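Local coordinates for protein phytoene synthase (Enterococcus hirae, PDB 5IYS) that probably condenses isoprenyl diphosphates head to head as a magnesium-dependent squalene/phytoene synthase, and here binds two farnesyl thiodiphosphate molecules with magnesium ions, at residues Glu20-Ile23 / Lys24-Lys28; Phe51-Arg54 / Ala55-Leu58; Ala66-Arg69 / Gln70-Gln74; Pro84-Pro87 / Val88-Ala91. All coordinates share one frame; numbering follows the deposited sequence.

The four contacts follow one another along the chain, each within a single turn or two of an all-helical terpenoid synthase fold. Contact 1 ends helix 13-26, contact 2 lies on helix 39-60, contact 3 on helix 65-80, and contact 4 opens helix 87-98. Contacts 1 and 2, with centres about 13 Å apart, both touch the same thiodiphosphate molecule. Contact 3, its centre about 11 Å from that of contact 2, packs on the back of the metal-binding helix through Leu71 and Ala55. Contact 4 meets contact 2 through the Arg54-Asp86 salt bridge and contact 3 through Gln74 and Trp89. Contacts 3 and 4 thus form an outer layer behind the pocket-lining helix.

Contact 1 (Glu20-Ile23 / Lys24-Lys28); sequences ESII and KKNSK. With FPS (S-[(2E,6E)-3,7,11-trimethyldodeca-2,6,10-trienyl] trihydrogen thiodiphosphate), chain G.
Ile22 and Asn26 lie side by side at the C-terminal end of helix 13-26, and the carbonyl of Ile22 is gripped twice by the same asparagine. The side-chain amide donates from Asn26 ND2 to Ile22 O at 2.8 Å, with the acceptor close to the amide plane, while the backbone Asn26 N reaches Ile22 O at 3.0 Å. The two donors approach from opposite faces of the carbonyl. With CG anti to its own carbonyl carbon (chi1 -73°), the amide of Asn26 folds back along the helix to make this bond. Earlier in the helix, Lys24 N binds Glu20 O at 2.9 Å, and Lys25 N binds Ser21 O.

Ser27 N closes the series on Ile23 O at 2.7 Å; a weak second bond comes to Ile23 O from Asn26 N. Ser27 then leaves helical geometry and begins the next helix as its N-cap, its OG accepting from Phe30 N. The carboxylate of Glu20 is engaged elsewhere, by the hydroxyl of Tyr31. Towards the pocket, Ser27 CB lies 3.2 Å from O1A of one farnesyl thiodiphosphate, whose diphosphate therefore sits beside the break between two helices. A helix C-terminus running straight into a serine N-cap is a typical helix-to-helix junction, and here it borders the diphosphate end of the substrate-analogue pocket.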
loop_
_atom_site.group_PDB
_atom_site.type_symbol
_atom_site.label_atom_id
_atom_site.label_comp_id
_atom_site.label_asym_id
_atom_site.label_seq_id
_atom_site.Cartn_x
_atom_site.Cartn_y
_atom_site.Cartn_z
ATOM N N GLU A 20 15.616 -6.116 1.038
ATOM C CA GLU A 20 14.880 -7.321 1.479
ATOM C C GLU A 20 14.674 -7.335 2.978
ATOM O O GLU A 20 13.606 -7.679 3.511
ATOM C CB GLU A 20 15.597 -8.612 1.049
ATOM C CG GLU A 20 14.819 -9.871 1.454
ATOM C CD GLU A 20 15.180 -11.103 0.667
ATOM O OE1 GLU A 20 15.970 -10.992 -0.307
ATOM O OE2 GLU A 20 14.599 -12.163 1.003
ATOM N N SER A 21 15.711 -6.930 3.708
ATOM C CA SER A 21 15.584 -6.988 5.138
ATOM C C SER A 21 14.556 -5.962 5.607
ATOM O O SER A 21 13.791 -6.202 6.549
ATOM C CB SER A 21 16.971 -6.728 5.745
ATOM O OG SER A 21 16.852 -6.698 7.140
ATOM N N ILE A 22 14.513 -4.810 4.947
ATOM C CA ILE A 22 13.534 -3.798 5.316
ATOM C C ILE A 22 12.094 -4.330 5.176
ATOM O O ILE A 22 11.279 -4.195 6.096
ATOM C CB ILE A 22 13.762 -2.473 4.544
ATOM C CG1 ILE A 22 14.943 -1.731 5.191
ATOM C CG2 ILE A 22 12.471 -1.595 4.548
ATOM C CD1 ILE A 22 15.478 -0.537 4.432
ATOM N N ILE A 23 11.760 -4.923 4.033
ATOM C CA ILE A 23 10.387 -5.427 3.907
ATOM C C ILE A 23 10.102 -6.616 4.835
ATOM O O ILE A 23 9.052 -6.656 5.485
ATOM C CB ILE A 23 9.969 -5.683 2.435
ATOM C CG1 ILE A 23 8.463 -5.958 2.335
ATOM C CG2 ILE A 23 10.774 -6.854 1.835
ATOM C CD1 ILE A 23 8.015 -6.114 0.851
ATOM N N LYS A 24 11.060 -7.532 4.948
ATOM C CA LYS A 24 10.951 -8.659 5.873
ATOM C C LYS A 24 10.605 -8.190 7.281
ATOM O O LYS A 24 9.695 -8.723 7.898
ATOM C CB LYS A 24 12.228 -9.511 5.858
ATOM C CG LYS A 24 12.256 -10.681 6.848
ATOM C CD LYS A 24 13.414 -11.628 6.452
ATOM C CE LYS A 24 13.578 -12.770 7.453
ATOM N NZ LYS A 24 14.784 -13.623 7.189
ATOM N N LYS A 25 11.280 -7.151 7.759
ATOM C CA LYS A 25 11.070 -6.657 9.118
ATOM C C LYS A 25 9.816 -5.794 9.283
ATOM O O LYS A 25 9.238 -5.734 10.365
ATOM C CB LYS A 25 12.285 -5.846 9.574
ATOM C CG LYS A 25 13.611 -6.610 9.543
ATOM C CD LYS A 25 13.821 -7.581 10.716
ATOM C CE LYS A 25 15.126 -8.373 10.534
ATOM N NZ LYS A 25 15.252 -9.573 11.419
ATOM N N ASN A 26 9.390 -5.127 8.213
ATOM C CA ASN A 26 8.290 -4.185 8.311
ATOM C C ASN A 26 6.935 -4.660 7.802
ATOM O O ASN A 26 5.917 -4.100 8.208
ATOM C CB ASN A 26 8.621 -2.873 7.602
ATOM C CG ASN A 26 9.623 -2.046 8.365
ATOM O OD1 ASN A 26 9.265 -1.415 9.359
ATOM N ND2 ASN A 26 10.903 -2.152 7.990
ATOM N N SER A 27 6.923 -5.561 6.823
ATOM C CA SER A 27 5.653 -6.071 6.274
ATOM C C SER A 27 5.668 -7.576 6.030
ATOM O O SER A 27 5.947 -8.032 4.919
ATOM C CB SER A 27 5.251 -5.370 4.975
ATOM O OG SER A 27 4.002 -5.921 4.512
ATOM N N LYS A 28 5.345 -8.353 7.057
ATOM C CA LYS A 28 5.426 -9.805 6.942
ATOM C C LYS A 28 4.480 -10.253 5.833
ATOM O O LYS A 28 4.823 -11.173 5.095
ATOM C CB LYS A 28 5.039 -10.497 8.253
ATOM C CG LYS A 28 6.071 -10.304 9.358
ATOM C CD LYS A 28 6.131 -11.540 10.253
ATOM C CE LYS A 28 5.236 -11.406 11.485
ATOM N NZ LYS A 28 3.864 -10.882 11.187
HETATM C C1 FPS G . 0.500 -1.025 3.616
HETATM S S1 FPS G . 2.243 -0.917 3.775
HETATM C C2 FPS G . 0.288 -0.736 2.141
HETATM C C3 FPS G . -0.763 -0.064 1.641
HETATM C C4 FPS G . -1.854 0.437 2.541
HETATM C C5 FPS G . -0.900 0.183 0.151
HETATM C C6 FPS G . 0.241 -0.366 -0.704
HETATM C C7 FPS G . -0.213 -0.397 -2.150
HETATM C C8 FPS G . 0.151 -1.378 -2.996
HETATM C C10 FPS G . -0.263 -1.232 -4.444
HETATM C C9 FPS G . 0.998 -2.556 -2.580
HETATM C C11 FPS G . -1.044 -2.478 -4.871
HETATM C C12 FPS G . -1.322 -2.457 -6.365
HETATM C C13 FPS G . -0.546 -3.051 -7.300
HETATM C C14 FPS G . -0.944 -2.989 -8.753
HETATM C C15 FPS G . 0.703 -3.811 -6.938
HETATM P PA FPS G . 2.913 -1.883 5.472
HETATM O O1A FPS G . 4.294 -2.346 5.314
HETATM O O2A FPS G . 2.963 -0.655 6.524
HETATM O O3A FPS G . 1.913 -2.957 6.101
HETATM P PB FPS G . 0.809 -2.373 7.140
HETATM O O1B FPS G . 1.295 -2.502 8.557
HETATM O O2B FPS G . -0.434 -3.159 6.796
HETATM O O3B FPS G . 0.502 -0.904 6.941
#

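Contact 2 (Phe51-Arg54 / Ala55-Leu58); sequences FCRR and ADDL. With MG (magnesium ion), chain E; MG (magnesium ion), chain F; FPS (S-[(2E,6E)-3,7,11-trimethyldodeca-2,6,10-trienyl] trihydrogen thiodiphosphate), chain H; FPS (S-[(2E,6E)-3,7,11-trimethyldodeca-2,6,10-trienyl] trihydrogen thiodiphosphate), chain G.
Arg53 and Asp57, one helical turn apart, cross at a slant with their guanidinium and carboxylate planes 35° from each other. NH1 of Arg53 forms a salt bridge with OD1 of Asp57 at 3.1 Å; NH1 meets OD1 on its syn side, though well out of the carboxylate plane. Bends at chi2 and chi3 (32° and 76°) curl the arginine toward Asp57, laying its CD 3.3 Å from Asp57 OD2. Asp56 stands alongside Arg53, pointing the same way, its carboxylate nearly perpendicular to the guanidinium.

Asp56 and Asp57 open a stretch that matches the DDxxD signature of isoprenoid synthases; Asp56 and Asp60 are the residues seen on magnesium. The two oxygens of Asp56 bridge a pair of magnesium ions: OD1 binds one at 2.1 Å and OD2 the other at 2.2 Å. O1A of a farnesyl thiodiphosphate joins both ions, and waters fill further positions. The same NH1 of Arg53 donates to O2B of that thiodiphosphate at 3.2 Å, nearly straight, at the guanidinium edge, while the methyl C9 of its chain covers one face. Tyr49 OH is hydrogen-bonded to Arg53 NE. One residue earlier, Cys52 CB rests 3.5 Å from C7 of the same prenyl chain.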
loop_
_atom_site.group_PDB
_atom_site.type_symbol
_atom_site.label_atom_id
_atom_site.label_comp_id
_atom_site.label_asym_id
_atom_site.label_seq_id
_atom_site.Cartn_x
_atom_site.Cartn_y
_atom_site.Cartn_z
ATOM N N PHE A 51 11.955 2.271 -0.703
ATOM C CA PHE A 51 11.757 3.685 -1.001
ATOM C C PHE A 51 10.476 4.178 -0.329
ATOM O O PHE A 51 10.503 5.186 0.394
ATOM C CB PHE A 51 11.705 3.927 -2.506
ATOM C CG PHE A 51 11.176 5.292 -2.873
ATOM C CD1 PHE A 51 9.805 5.508 -2.950
ATOM C CD2 PHE A 51 12.048 6.360 -3.076
ATOM C CE1 PHE A 51 9.291 6.773 -3.293
ATOM C CE2 PHE A 51 11.554 7.637 -3.428
ATOM C CZ PHE A 51 10.171 7.839 -3.488
ATOM N N CYS A 52 9.385 3.426 -0.482
ATOM C CA CYS A 52 8.109 3.842 0.129
ATOM C C CYS A 52 8.185 3.922 1.663
ATOM O O CYS A 52 7.637 4.834 2.308
ATOM C CB CYS A 52 6.998 2.878 -0.278
ATOM S SG CYS A 52 6.593 2.955 -2.047
ATOM N N ARG A 53 8.679 2.843 2.254
ATOM C CA ARG A 53 8.790 2.749 3.722
ATOM C C ARG A 53 9.619 3.903 4.274
ATOM O O ARG A 53 9.255 4.503 5.294
ATOM C CB ARG A 53 9.408 1.394 4.107
ATOM C CG ARG A 53 9.445 1.012 5.597
ATOM C CD ARG A 53 8.296 1.531 6.470
ATOM N NE ARG A 53 7.041 0.801 6.300
ATOM C CZ ARG A 53 5.863 1.202 6.769
ATOM N NH1 ARG A 53 5.741 2.355 7.427
ATOM N NH2 ARG A 53 4.797 0.438 6.583
ATOM N N ARG A 54 10.680 4.277 3.564
ATOM C CA ARG A 54 11.535 5.381 4.031
ATOM C C ARG A 54 10.803 6.716 3.993
ATOM O O ARG A 54 10.774 7.448 4.997
ATOM C CB ARG A 54 12.855 5.464 3.245
ATOM C CG ARG A 54 13.631 6.742 3.555
ATOM C CD ARG A 54 14.911 6.897 2.718
ATOM N NE ARG A 54 15.846 5.804 2.946
ATOM C CZ ARG A 54 16.957 5.615 2.241
ATOM N NH1 ARG A 54 17.340 6.498 1.317
ATOM N NH2 ARG A 54 17.717 4.567 2.516
ATOM N N ALA A 55 10.072 6.970 2.903
ATOM C CA ALA A 55 9.333 8.223 2.764
ATOM C C ALA A 55 8.266 8.322 3.846
ATOM O O ALA A 55 7.994 9.401 4.384
ATOM C CB ALA A 55 8.686 8.328 1.387
ATOM N N ASP A 56 7.616 7.206 4.131
ATOM C CA ASP A 56 6.488 7.209 5.059
ATOM C C ASP A 56 6.906 7.312 6.532
ATOM O O ASP A 56 6.187 7.876 7.374
ATOM C CB ASP A 56 5.654 5.952 4.864
ATOM C CG ASP A 56 4.471 5.886 5.821
ATOM O OD1 ASP A 56 3.391 6.449 5.511
ATOM O OD2 ASP A 56 4.630 5.243 6.874
ATOM N N ASP A 57 8.018 6.670 6.863
ATOM C CA ASP A 57 8.488 6.661 8.243
ATOM C C ASP A 57 8.988 8.055 8.585
ATOM O O ASP A 57 8.688 8.587 9.660
ATOM C CB ASP A 57 9.624 5.661 8.398
ATOM C CG ASP A 57 9.117 4.261 8.618
ATOM O OD1 ASP A 57 7.886 4.104 8.767
ATOM O OD2 ASP A 57 9.948 3.329 8.630
ATOM N N LEU A 58 9.683 8.665 7.631
ATOM C CA LEU A 58 10.088 10.070 7.751
ATOM C C LEU A 58 8.979 10.982 8.289
ATOM O O LEU A 58 9.205 11.811 9.183
ATOM C CB LEU A 58 10.582 10.588 6.403
ATOM C CG LEU A 58 12.018 10.210 6.071
ATOM C CD1 LEU A 58 12.402 10.750 4.693
ATOM C CD2 LEU A 58 12.989 10.756 7.116
HETATM MG MG MG E . 1.546 7.116 6.241
HETATM MG MG MG F . 2.986 5.102 8.369
HETATM C C1 FPS H . 1.146 2.437 4.916
HETATM S S1 FPS H . -0.377 3.264 5.249
HETATM C C2 FPS H . 2.062 3.363 4.154
HETATM C C3 FPS H . 1.882 3.744 2.877
HETATM C C4 FPS H . 0.672 3.372 2.061
HETATM C C5 FPS H . 2.933 4.637 2.257
HETATM C C6 FPS H . 4.206 3.860 1.923
HETATM C C7 FPS H . 3.877 2.568 1.196
HETATM C C8 FPS H . 4.438 1.403 1.555
HETATM C C10 FPS H . 3.996 0.168 0.806
HETATM C C9 FPS H . 5.389 1.319 2.720
HETATM C C11 FPS H . 4.869 -0.150 -0.387
HETATM C C12 FPS H . 4.513 -1.598 -0.693
HETATM C C13 FPS H . 5.020 -2.300 -1.723
HETATM C C14 FPS H . 6.011 -1.737 -2.695
HETATM C C15 FPS H . 4.557 -3.711 -1.911
HETATM P PA FPS H . 0.052 4.011 7.100
HETATM O O1A FPS H . 1.213 4.929 7.002
HETATM O O2A FPS H . -1.228 4.831 7.629
HETATM O O3A FPS H . 0.144 2.751 8.116
HETATM P PB FPS H . 1.432 2.161 8.846
HETATM O O1B FPS H . 1.175 2.371 10.314
HETATM O O2B FPS H . 2.724 2.850 8.463
HETATM O O3B FPS H . 1.509 0.698 8.464
HETATM C C1 FPS G . 0.500 -1.025 3.616
HETATM S S1 FPS G . 2.243 -0.917 3.775
HETATM C C2 FPS G . 0.288 -0.736 2.141
HETATM C C3 FPS G . -0.763 -0.064 1.641
HETATM C C4 FPS G . -1.854 0.437 2.541
HETATM C C5 FPS G . -0.900 0.183 0.151
HETATM C C6 FPS G . 0.241 -0.366 -0.704
HETATM C C7 FPS G . -0.213 -0.397 -2.150
HETATM C C8 FPS G . 0.151 -1.378 -2.996
HETATM C C10 FPS G . -0.263 -1.232 -4.444
HETATM C C9 FPS G . 0.998 -2.556 -2.580
HETATM C C11 FPS G . -1.044 -2.478 -4.871
HETATM C C12 FPS G . -1.322 -2.457 -6.365
HETATM C C13 FPS G . -0.546 -3.051 -7.300
HETATM C C14 FPS G . -0.944 -2.989 -8.753
HETATM C C15 FPS G . 0.703 -3.811 -6.938
HETATM P PA FPS G . 2.913 -1.883 5.472
HETATM O O1A FPS G . 4.294 -2.346 5.314
HETATM O O2A FPS G . 2.963 -0.655 6.524
HETATM O O3A FPS G . 1.913 -2.957 6.101
HETATM P PB FPS G . 0.809 -2.373 7.140
HETATM O O1B FPS G . 1.295 -2.502 8.557
HETATM O O2B FPS G . -0.434 -3.159 6.796
HETATM O O3B FPS G . 0.502 -0.904 6.941
HETATM O O HOH W 1 4.774 5.160 9.413
HETATM O O HOH W 2 -0.423 7.705 7.379
HETATM O O HOH W 3 0.517 6.596 4.219
HETATM O O HOH W 4 2.065 9.146 5.653
HETATM O O HOH W 5 1.838 5.020 10.378
#

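Contact 3 (Ala66-Arg69 / Gln70-Gln74); sequences AGLR and QLERQ
Gln70 meets Ala66 through the backbone at the start of helix 65-80: Gln70 N donates to Ala66 O at 3.2 Å. Its CB rests against Gly67 O, and the extended side chain leads out from the helix surface. Leu71 follows with a bond from its N to Gly67 O, while its CD2 methyl approaches CD1 of Leu68 at 4.2 Å. Both leucines lie on the inner side of the helix, with CG anti to the backbone N; there Leu71 touches Arg54 and Ala55 of helix 39-60, and Leu68 touches Ile59 of that helix.

At Glu72 the backbone N returns to Leu68 O at 2.9 Å. The side chain, with CG anti to the carbonyl carbon (chi1 -64°), runs back along the helix and passes over Leu68, bringing OE2 to 3.8 Å from Leu68 CG. OE2 also lies 3.3 Å from Leu68 O, two acceptors side by side without a hydrogen between them. Arg69 also passes this glutamate, yet its NE remains 6.6 Å from Glu72 OE2, and OE1 of Glu72 has a long, weak ion pair with Arg114. Arg73 N completes the series on Arg69 O.

The chemistry is thus two-sided: leucines join the neighbouring helices on one side, and on the other, Arg69 and Glu72 stay too far apart for a salt bridge, so any attraction between them is probably diffuse.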
loop_
_atom_site.group_PDB
_atom_site.type_symbol
_atom_site.label_atom_id
_atom_site.label_comp_id
_atom_site.label_asym_id
_atom_site.label_seq_id
_atom_site.Cartn_x
_atom_site.Cartn_y
_atom_site.Cartn_z
ATOM N N ALA A 66 12.458 17.811 6.904
ATOM C CA ALA A 66 13.779 18.024 6.311
ATOM C C ALA A 66 14.376 16.723 5.744
ATOM O O ALA A 66 15.157 16.743 4.789
ATOM C CB ALA A 66 14.722 18.651 7.319
ATOM N N GLY A 67 14.036 15.596 6.362
ATOM C CA GLY A 67 14.368 14.292 5.796
ATOM C C GLY A 67 13.616 14.064 4.492
ATOM O O GLY A 67 14.181 13.576 3.507
ATOM N N LEU A 68 12.360 14.497 4.455
ATOM C CA LEU A 68 11.536 14.231 3.277
ATOM C C LEU A 68 11.987 15.111 2.122
ATOM O O LEU A 68 12.077 14.632 0.996
ATOM C CB LEU A 68 10.038 14.387 3.565
ATOM C CG LEU A 68 9.057 13.875 2.502
ATOM C CD1 LEU A 68 9.220 12.384 2.269
ATOM C CD2 LEU A 68 7.614 14.183 2.902
ATOM N N ARG A 69 12.447 16.324 2.428
ATOM C CA ARG A 69 13.113 17.167 1.423
ATOM C C ARG A 69 14.377 16.577 0.798
ATOM O O ARG A 69 14.629 16.761 -0.394
ATOM C CB ARG A 69 13.444 18.553 1.995
ATOM C CG ARG A 69 12.239 19.494 2.017
ATOM C CD ARG A 69 12.606 20.931 2.399
ATOM N NE ARG A 69 13.145 21.055 3.750
ATOM C CZ ARG A 69 12.410 21.242 4.844
ATOM N NH1 ARG A 69 11.088 21.328 4.762
ATOM N NH2 ARG A 69 12.999 21.353 6.027
ATOM N N GLN A 70 15.261 16.040 1.632
ATOM C CA GLN A 70 16.447 15.364 1.126
ATOM C C GLN A 70 16.078 14.221 0.172
ATOM O O GLN A 70 16.798 13.939 -0.783
ATOM C CB GLN A 70 17.244 14.754 2.272
ATOM C CG GLN A 70 18.401 13.932 1.725
ATOM C CD GLN A 70 19.210 13.217 2.788
ATOM O OE1 GLN A 70 18.721 12.950 3.890
ATOM N NE2 GLN A 70 20.453 12.863 2.440
ATOM N N LEU A 71 15.057 13.463 0.553
ATOM C CA LEU A 71 14.579 12.339 -0.243
ATOM C C LEU A 71 14.067 12.874 -1.578
ATOM O O LEU A 71 14.308 12.275 -2.624
ATOM C CB LEU A 71 13.494 11.553 0.519
ATOM C CG LEU A 71 12.964 10.277 -0.131
ATOM C CD1 LEU A 71 14.137 9.352 -0.424
ATOM C CD2 LEU A 71 11.953 9.546 0.744
ATOM N N GLU A 72 13.422 14.034 -1.556
ATOM C CA GLU A 72 12.895 14.620 -2.796
ATOM C C GLU A 72 14.046 15.058 -3.694
ATOM O O GLU A 72 13.957 14.967 -4.915
ATOM C CB GLU A 72 12.006 15.841 -2.513
ATOM C CG GLU A 72 10.715 15.579 -1.718
ATOM C CD GLU A 72 10.103 16.837 -1.079
ATOM O OE1 GLU A 72 10.017 17.885 -1.760
ATOM O OE2 GLU A 72 9.670 16.782 0.099
ATOM N N ARG A 73 15.131 15.535 -3.089
ATOM C CA ARG A 73 16.269 15.983 -3.875
ATOM C C ARG A 73 16.973 14.809 -4.538
ATOM O O ARG A 73 17.480 14.942 -5.649
ATOM C CB ARG A 73 17.281 16.719 -2.994
ATOM C CG ARG A 73 18.599 16.991 -3.717
ATOM C CD ARG A 73 19.568 17.810 -2.868
ATOM N NE ARG A 73 20.344 16.998 -1.928
ATOM C CZ ARG A 73 20.318 17.145 -0.602
ATOM N NH1 ARG A 73 19.525 18.050 -0.040
ATOM N NH2 ARG A 73 21.089 16.389 0.168
ATOM N N GLN A 74 17.064 13.694 -3.819
ATOM C CA GLN A 74 17.623 12.468 -4.377
ATOM C C GLN A 74 16.806 11.942 -5.561
ATOM O O GLN A 74 17.360 11.534 -6.582
ATOM C CB GLN A 74 17.695 11.415 -3.286
ATOM C CG GLN A 74 18.752 11.765 -2.276
ATOM C CD GLN A 74 18.752 10.811 -1.118
ATOM O OE1 GLN A 74 17.736 10.208 -0.795
ATOM N NE2 GLN A 74 19.885 10.731 -0.422
#

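Contact 4 (Pro84-Pro87 / Val88-Ala91); sequences PNDP and VWRA
The indole of Trp89 carries Pro84 on one face and Asp86 at its edge. CG of the proline stands over the five-membered ring, 4.0 Å from its centroid and 17° off the normal, a CH-pi contact, while CG of the aspartate lies 3.7 Å from Trp89 CD1. The ring's NE1 is bound by Gln74. The Arg90 guanidinium has one face against the peptide between Asp86 and Pro87, with Asp86 C over its centre, 3.8 Å above the plane. At its edge, NH1 donates to Asn85 OD1 at 2.9 Å, from above the carbonyl plane; the two planes are almost perpendicular. A bend at chi3 (-49°) turns the group over that peptide, and Asp15 of helix 13-26 takes NH2 in a salt bridge.

Asp86, its CG anti to the backbone N, swings OD1 over the first turn of the helix: Trp89 N donates to Asp86 OD1 at 3.3 Å, and Val88 N adds a weak bond there. Arg90 N reaches Asp86 O at 2.8 Å, while Asp86 OD2 makes a salt bridge with Arg54. An aspartate N-cap followed by proline at the first helical position is a classic helix start, here opening helix 87-98.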
loop_
_atom_site.group_PDB
_atom_site.type_symbol
_atom_site.label_atom_id
_atom_site.label_comp_id
_atom_site.label_asym_id
_atom_site.label_seq_id
_atom_site.Cartn_x
_atom_site.Cartn_y
_atom_site.Cartn_z
ATOM N N PRO A 84 21.787 8.717 -6.813
ATOM C CA PRO A 84 22.342 8.940 -5.485
ATOM C C PRO A 84 23.122 7.729 -5.001
ATOM O O PRO A 84 22.779 6.586 -5.333
ATOM C CB PRO A 84 21.093 9.130 -4.622
ATOM C CG PRO A 84 20.116 9.727 -5.578
ATOM C CD PRO A 84 20.322 8.882 -6.807
ATOM N N ASN A 85 24.198 7.957 -4.256
ATOM C CA ASN A 85 25.088 6.825 -3.942
ATOM C C ASN A 85 24.628 6.319 -2.574
ATOM O O ASN A 85 25.075 6.833 -1.549
ATOM C CB ASN A 85 26.559 7.271 -3.925
ATOM C CG ASN A 85 27.533 6.120 -4.135
ATOM O OD1 ASN A 85 27.145 4.954 -4.268
ATOM N ND2 ASN A 85 28.815 6.459 -4.231
ATOM N N ASP A 86 23.625 5.436 -2.582
ATOM C CA ASP A 86 22.780 5.118 -1.421
ATOM C C ASP A 86 22.099 3.776 -1.762
ATOM O O ASP A 86 21.696 3.594 -2.900
ATOM C CB ASP A 86 21.703 6.208 -1.294
ATOM C CG ASP A 86 20.536 5.798 -0.391
ATOM O OD1 ASP A 86 19.830 4.795 -0.652
ATOM O OD2 ASP A 86 20.255 6.552 0.556
ATOM N N PRO A 87 22.049 2.828 -0.817
ATOM C CA PRO A 87 21.653 1.453 -1.155
ATOM C C PRO A 87 20.307 1.365 -1.873
ATOM O O PRO A 87 20.162 0.545 -2.778
ATOM C CB PRO A 87 21.544 0.740 0.198
ATOM C CG PRO A 87 21.791 1.772 1.251
ATOM C CD PRO A 87 22.339 3.010 0.618
ATOM N N VAL A 88 19.315 2.104 -1.371
ATOM C CA VAL A 88 17.973 2.049 -1.922
ATOM C C VAL A 88 17.965 2.609 -3.323
ATOM O O VAL A 88 17.430 1.995 -4.234
ATOM C CB VAL A 88 16.950 2.795 -1.033
ATOM C CG1 VAL A 88 15.564 2.840 -1.702
ATOM C CG2 VAL A 88 16.810 2.098 0.304
ATOM N N TRP A 89 18.700 3.693 -3.530
ATOM C CA TRP A 89 18.763 4.314 -4.853
ATOM C C TRP A 89 19.590 3.500 -5.837
ATOM O O TRP A 89 19.198 3.370 -6.997
ATOM C CB TRP A 89 19.314 5.747 -4.754
ATOM C CG TRP A 89 18.304 6.701 -4.173
ATOM C CD1 TRP A 89 18.368 7.319 -2.964
ATOM C CD2 TRP A 89 17.043 7.081 -4.757
ATOM N NE1 TRP A 89 17.259 8.112 -2.775
ATOM C CE2 TRP A 89 16.412 7.956 -3.850
ATOM C CE3 TRP A 89 16.383 6.745 -5.946
ATOM C CZ2 TRP A 89 15.183 8.571 -4.139
ATOM C CZ3 TRP A 89 15.150 7.325 -6.226
ATOM C CH2 TRP A 89 14.542 8.203 -5.307
ATOM N N ARG A 90 20.620 2.812 -5.339
ATOM C CA ARG A 90 21.428 1.935 -6.202
ATOM C C ARG A 90 20.619 0.699 -6.642
ATOM O O ARG A 90 20.606 0.328 -7.835
ATOM C CB ARG A 90 22.745 1.504 -5.530
ATOM C CG ARG A 90 23.843 2.618 -5.530
ATOM C CD ARG A 90 25.145 2.103 -4.976
ATOM N NE ARG A 90 24.973 1.401 -3.709
ATOM C CZ ARG A 90 25.355 1.879 -2.526
ATOM N NH1 ARG A 90 25.971 3.047 -2.462
ATOM N NH2 ARG A 90 25.147 1.178 -1.411
ATOM N N ALA A 91 19.874 0.115 -5.706
ATOM C CA ALA A 91 18.970 -0.994 -6.074
ATOM C C ALA A 91 17.912 -0.494 -7.057
ATOM O O ALA A 91 17.645 -1.141 -8.076
ATOM C CB ALA A 91 18.281 -1.566 -4.806
#